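Ent-copalyl diphosphate synthase (Streptomyces platensis, PDB 5BP8) is a bacterial terpene synthase of largely helical fold, related in its C-terminal part to the squalene-hopene cyclases. Local coordinates at residues 347-352 against 407-412; 389-394 against 429-434. All coordinates share one frame; numbering follows the deposited sequence.

Interaction 1 of 2, residues 347-352 against 407-412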
loop_
_atom_site.group_PDB
_atom_site.type_symbol
_atom_site.label_atom_id
_atom_site.label_comp_id
_atom_site.label_asym_id
_atom_site.label_seq_id
_atom_site.Cartn_x
_atom_site.Cartn_y
_atom_site.Cartn_z
ATOM N N PRO A 347 -3.673 9.383 -13.606
ATOM C CA PRO A 347 -3.268 8.068 -14.089
ATOM C C PRO A 347 -2.085 7.486 -13.328
ATOM O O PRO A 347 -1.285 8.220 -12.742
ATOM C CB PRO A 347 -2.824 8.319 -15.543
ATOM C CG PRO A 347 -3.000 9.764 -15.813
ATOM C CD PRO A 347 -3.259 10.468 -14.520
ATOM N N SER A 348 -1.967 6.178 -13.398
ATOM C CA SER A 348 -0.879 5.435 -12.811
ATOM C C SER A 348 0.106 4.948 -13.875
ATOM O O SER A 348 -0.277 4.262 -14.830
ATOM C CB SER A 348 -1.434 4.246 -12.045
ATOM O OG SER A 348 -0.403 3.357 -11.675
ATOM N N THR A 349 1.377 5.272 -13.696
ATOM C CA THR A 349 2.432 4.789 -14.606
ATOM C C THR A 349 2.689 3.305 -14.395
ATOM O O THR A 349 2.804 2.553 -15.373
ATOM C CB THR A 349 3.752 5.562 -14.407
ATOM O OG1 THR A 349 4.141 5.498 -13.020
ATOM C CG2 THR A 349 3.593 7.016 -14.826
ATOM N N SER A 350 2.707 2.850 -13.127
ATOM C CA SER A 350 2.966 1.437 -12.826
ATOM C C SER A 350 1.831 0.557 -13.375
ATOM O O SER A 350 2.080 -0.552 -13.837
ATOM C CB SER A 350 3.183 1.183 -11.307
ATOM O OG SER A 350 1.965 1.283 -10.612
ATOM N N THR A 351 0.601 1.045 -13.318
ATOM C CA THR A 351 -0.547 0.307 -13.846
ATOM C C THR A 351 -0.398 0.085 -15.362
ATOM O O THR A 351 -0.575 -1.027 -15.867
ATOM C CB THR A 351 -1.850 1.036 -13.527
ATOM O OG1 THR A 351 -2.019 1.117 -12.098
ATOM C CG2 THR A 351 -3.082 0.342 -14.149
ATOM N N ASN A 352 -0.062 1.149 -16.073
ATOM C CA ASN A 352 0.147 1.042 -17.516
ATOM C C ASN A 352 1.303 0.132 -17.873
ATOM O O ASN A 352 1.189 -0.662 -18.813
ATOM C CB ASN A 352 0.270 2.420 -18.145
ATOM C CG ASN A 352 -1.087 3.063 -18.368
ATOM O OD1 ASN A 352 -1.685 2.949 -19.465
ATOM N ND2 ASN A 352 -1.613 3.704 -17.334
ATOM N N ALA A 407 11.440 1.018 -11.875
ATOM C CA ALA A 407 11.602 -0.391 -12.174
ATOM C C ALA A 407 10.416 -0.913 -12.969
ATOM O O ALA A 407 10.626 -1.588 -14.007
ATOM C CB ALA A 407 11.769 -1.220 -10.926
ATOM N N CYS A 408 9.195 -0.613 -12.520
ATOM C CA CYS A 408 7.993 -1.115 -13.216
ATOM C C CYS A 408 8.023 -0.715 -14.711
ATOM O O CYS A 408 7.842 -1.560 -15.591
ATOM C CB CYS A 408 6.712 -0.595 -12.600
ATOM S SG CYS A 408 6.328 -1.366 -10.991
ATOM N N CYS A 409 8.223 0.567 -14.969
ATOM C CA CYS A 409 8.107 1.124 -16.310
ATOM C C CYS A 409 9.243 0.711 -17.200
ATOM O O CYS A 409 9.009 0.316 -18.355
ATOM C CB CYS A 409 8.005 2.646 -16.247
ATOM S SG CYS A 409 6.479 3.180 -15.471
ATOM N N ALA A 410 10.469 0.777 -16.694
ATOM C CA ALA A 410 11.636 0.389 -17.520
ATOM C C ALA A 410 11.628 -1.102 -17.842
ATOM O O ALA A 410 12.012 -1.495 -18.952
ATOM C CB ALA A 410 12.934 0.760 -16.847
ATOM N N LEU A 411 11.205 -1.935 -16.893
ATOM C CA LEU A 411 11.213 -3.380 -17.123
ATOM C C LEU A 411 10.120 -3.821 -18.087
ATOM O O LEU A 411 10.325 -4.759 -18.855
ATOM C CB LEU A 411 11.082 -4.160 -15.810
ATOM C CG LEU A 411 12.357 -4.090 -14.945
ATOM C CD1 LEU A 411 12.089 -4.627 -13.544
ATOM C CD2 LEU A 411 13.521 -4.792 -15.641
ATOM N N ALA A 412 8.970 -3.153 -18.039
ATOM C CA ALA A 412 7.886 -3.406 -18.978
ATOM C C ALA A 412 8.334 -2.975 -20.385
ATOM O O ALA A 412 8.154 -3.724 -21.360
ATOM C CB ALA A 412 6.645 -2.640 -18.558
#

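Interaction 2 of 2, residues 389-394 against 429-434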
loop_
_atom_site.group_PDB
_atom_site.type_symbol
_atom_site.label_atom_id
_atom_site.label_comp_id
_atom_site.label_asym_id
_atom_site.label_seq_id
_atom_site.Cartn_x
_atom_site.Cartn_y
_atom_site.Cartn_z
ATOM N N LEU A 389 10.413 11.041 -16.660
ATOM C CA LEU A 389 10.908 12.349 -16.218
ATOM C C LEU A 389 12.261 12.673 -16.879
ATOM O O LEU A 389 12.997 11.778 -17.315
ATOM C CB LEU A 389 10.995 12.407 -14.670
ATOM C CG LEU A 389 9.656 12.097 -13.988
ATOM C CD1 LEU A 389 9.819 11.836 -12.492
ATOM C CD2 LEU A 389 8.673 13.233 -14.221
ATOM N N PRO A 390 12.611 13.972 -16.936
ATOM C CA PRO A 390 13.867 14.337 -17.570
ATOM C C PRO A 390 15.081 13.588 -17.000
ATOM O O PRO A 390 15.990 13.297 -17.749
ATOM C CB PRO A 390 13.976 15.845 -17.337
ATOM C CG PRO A 390 12.589 16.308 -17.018
ATOM C CD PRO A 390 11.802 15.134 -16.531
ATOM N N ASP A 391 15.083 13.233 -15.711
ATOM C CA ASP A 391 16.233 12.536 -15.157
ATOM C C ASP A 391 16.294 11.032 -15.432
ATOM O O ASP A 391 17.263 10.366 -15.026
ATOM C CB ASP A 391 16.398 12.825 -13.643
ATOM C CG ASP A 391 15.317 12.199 -12.782
ATOM O OD1 ASP A 391 14.372 11.512 -13.287
ATOM O OD2 ASP A 391 15.415 12.381 -11.547
ATOM N N GLY A 392 15.290 10.490 -16.119
ATOM C CA GLY A 392 15.272 9.075 -16.454
ATOM C C GLY A 392 14.371 8.237 -15.577
ATOM O O GLY A 392 14.123 7.056 -15.848
ATOM N N SER A 393 13.852 8.846 -14.524
ATOM C CA SER A 393 12.992 8.129 -13.595
ATOM C C SER A 393 11.532 8.226 -13.997
ATOM O O SER A 393 11.173 8.990 -14.900
ATOM C CB SER A 393 13.194 8.699 -12.183
ATOM O OG SER A 393 12.612 9.979 -12.063
ATOM N N TRP A 394 10.683 7.455 -13.303
ATOM C CA TRP A 394 9.249 7.683 -13.326
ATOM C C TRP A 394 8.791 7.825 -11.862
ATOM O O TRP A 394 9.528 7.468 -10.965
ATOM C CB TRP A 394 8.472 6.501 -13.935
ATOM C CG TRP A 394 8.472 6.398 -15.454
ATOM C CD1 TRP A 394 7.494 6.821 -16.308
ATOM C CD2 TRP A 394 9.459 5.759 -16.258
ATOM N NE1 TRP A 394 7.836 6.514 -17.613
ATOM C CE2 TRP A 394 9.022 5.834 -17.601
ATOM C CE3 TRP A 394 10.680 5.137 -15.979
ATOM C CZ2 TRP A 394 9.787 5.320 -18.675
ATOM C CZ3 TRP A 394 11.420 4.602 -17.028
ATOM C CH2 TRP A 394 10.974 4.709 -18.368
ATOM N N ALA A 429 18.429 3.158 -16.379
ATOM C CA ALA A 429 19.612 2.500 -15.808
ATOM C C ALA A 429 20.689 3.525 -15.408
ATOM O O ALA A 429 21.355 3.365 -14.388
ATOM C CB ALA A 429 20.187 1.470 -16.786
ATOM N N ALA A 430 20.841 4.583 -16.200
ATOM C CA ALA A 430 21.733 5.673 -15.845
ATOM C C ALA A 430 21.305 6.340 -14.523
ATOM O O ALA A 430 22.153 6.690 -13.695
ATOM C CB ALA A 430 21.783 6.700 -16.953
ATOM N N TRP A 431 20.000 6.550 -14.375
ATOM C CA TRP A 431 19.436 7.124 -13.151
ATOM C C TRP A 431 19.689 6.218 -11.955
ATOM O O TRP A 431 20.031 6.682 -10.850
ATOM C CB TRP A 431 17.946 7.391 -13.352
ATOM C CG TRP A 431 17.242 7.913 -12.154
ATOM C CD1 TRP A 431 17.196 9.202 -11.734
ATOM C CD2 TRP A 431 16.467 7.158 -11.221
ATOM N NE1 TRP A 431 16.414 9.312 -10.599
ATOM C CE2 TRP A 431 15.973 8.070 -10.251
ATOM C CE3 TRP A 431 16.136 5.811 -11.106
ATOM C CZ2 TRP A 431 15.160 7.668 -9.187
ATOM C CZ3 TRP A 431 15.324 5.415 -10.047
ATOM C CH2 TRP A 431 14.845 6.343 -9.112
ATOM N N ALA A 432 19.551 4.921 -12.168
ATOM C CA ALA A 432 19.897 3.971 -11.141
ATOM C C ALA A 432 21.346 4.107 -10.705
ATOM O O ALA A 432 21.631 4.156 -9.522
ATOM C CB ALA A 432 19.587 2.543 -11.581
ATOM N N LEU A 433 22.288 4.206 -11.647
ATOM C CA LEU A 433 23.685 4.276 -11.254
ATOM C C LEU A 433 23.938 5.566 -10.481
ATOM O O LEU A 433 24.703 5.596 -9.521
ATOM C CB LEU A 433 24.604 4.221 -12.494
ATOM C CG LEU A 433 24.551 2.955 -13.336
ATOM C CD1 LEU A 433 25.448 3.084 -14.556
ATOM C CD2 LEU A 433 24.972 1.757 -12.512
ATOM N N ALA A 434 23.283 6.632 -10.915
ATOM C CA ALA A 434 23.505 7.952 -10.361
ATOM C C ALA A 434 22.936 8.101 -8.957
ATOM O O ALA A 434 23.386 8.961 -8.204
ATOM C CB ALA A 434 22.880 8.988 -11.263
HETATM O O HOH W 1 15.436 11.498 -8.928
#

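Interaction 1 of 2, residues 347-352 against 407-412
Cys408 and Cys409 of helix 402-416 set their sulfurs against Thr349 and Ser350, in the first turn of helix 349-365. Cys409 SG lies alongside the first residue of that turn, 3.7 Å from Thr349 O and 3.8 Å from Thr349 CB. Its torsion (chi1 -67°) sets the sulfur beside its own backbone N, reaching across to the neighbouring helix. Cys408, whose CB points at the other segment, brings SG to 4.1 Å from Ser350 CB. These are van der Waals contacts of the buried sulfurs with small side chains and, for Cys409, with a backbone carbonyl oxygen; the small residues let the helices come close, with Ser350 CA 5.7 Å from Cys408 CA. The polar bonds instead build the helix start. Ser348 is the N-cap of helix 349-365: its OG accepts from Thr351 N at 3.0 Å and from Thr351 OG1 at 2.8 Å, and is also bonded to Asp396. Asn352 ND2 reaches back to Ser348 O, 2.9 Å away and nearly straight at 168°, with the acceptor almost in its amide plane. The hydroxyls of the two touching residues turn to the loop 395-396, Thr349 OG1 bonding Met395 O and Ser350 OG bonding Asp396. Cys408 also touches His354, one turn further along. Side-by-side packing of helices 349-365 and 402-416 is consistent with the alpha/alpha barrel of squalene-hopene cyclase-like domains.

Interaction 2 of 2, residues 389-394 against 429-434
Ser393 and Asp391 approach the indole of Trp431 from different directions. The CB of Ser393 sits over one face in a CH-pi contact, 3.6 Å from the centroid of the five-membered ring and 19° off its normal; its nearest ring atom is Trp431 CE2, at 3.4 Å. The Trp431 ring gets there because its CG is anti to the backbone N (chi1 177°), which swings the indole off the helix to the loop. Asp391 comes obliquely, its carboxylate plane turned 52° from the indole. A water in the plane of the ring, at its edge, joins the two: it accepts from Trp431 NE1 at 2.9 Å and donates to Asp391 OD2 at 2.8 Å. The other oxygen, Asp391 OD1, is gripped twice, by Ser393 N at 3.0 Å from above the carboxylate plane, closing an Asx turn, and by Ser393 OG at 2.6 Å on its syn lone pair. A type I turn from Leu389 to Gly392 holds Asp391, and Ser393 follows directly after it. Asp391 O packs 3.5 Å from Trp431 CB, with the Gly392 backbone next to it. With one oxygen tied to the loop and the other to the water, the carboxylate is probably well fixed in rotation, and the indole N-H is satisfied through solvent.

Overall arrangement
Interactions 1 and 2 have centres about 14 Å apart and meet at Trp394, the last residue of 389-394. Its indole packs on helix 402-416, with Trp394 CD2 3.4 Å from Cys409 CB, and reaches helix 349-365, with Trp394 CD1 4.2 Å from Thr349 CG2. From Trp394 the loop continues to the start of helix 402-416 and borders helix 349-365, so a single loop serves both contacts. Gln388, Gly392 and Trp394 follow the QxxxGxW spacing of the QW motif of squalene-hopene cyclases, and Gln388 bonds Gly392 O. Interaction 1 lies deeper, its centre about 16 Å from the centre of the chain against about 24 Å for interaction 2.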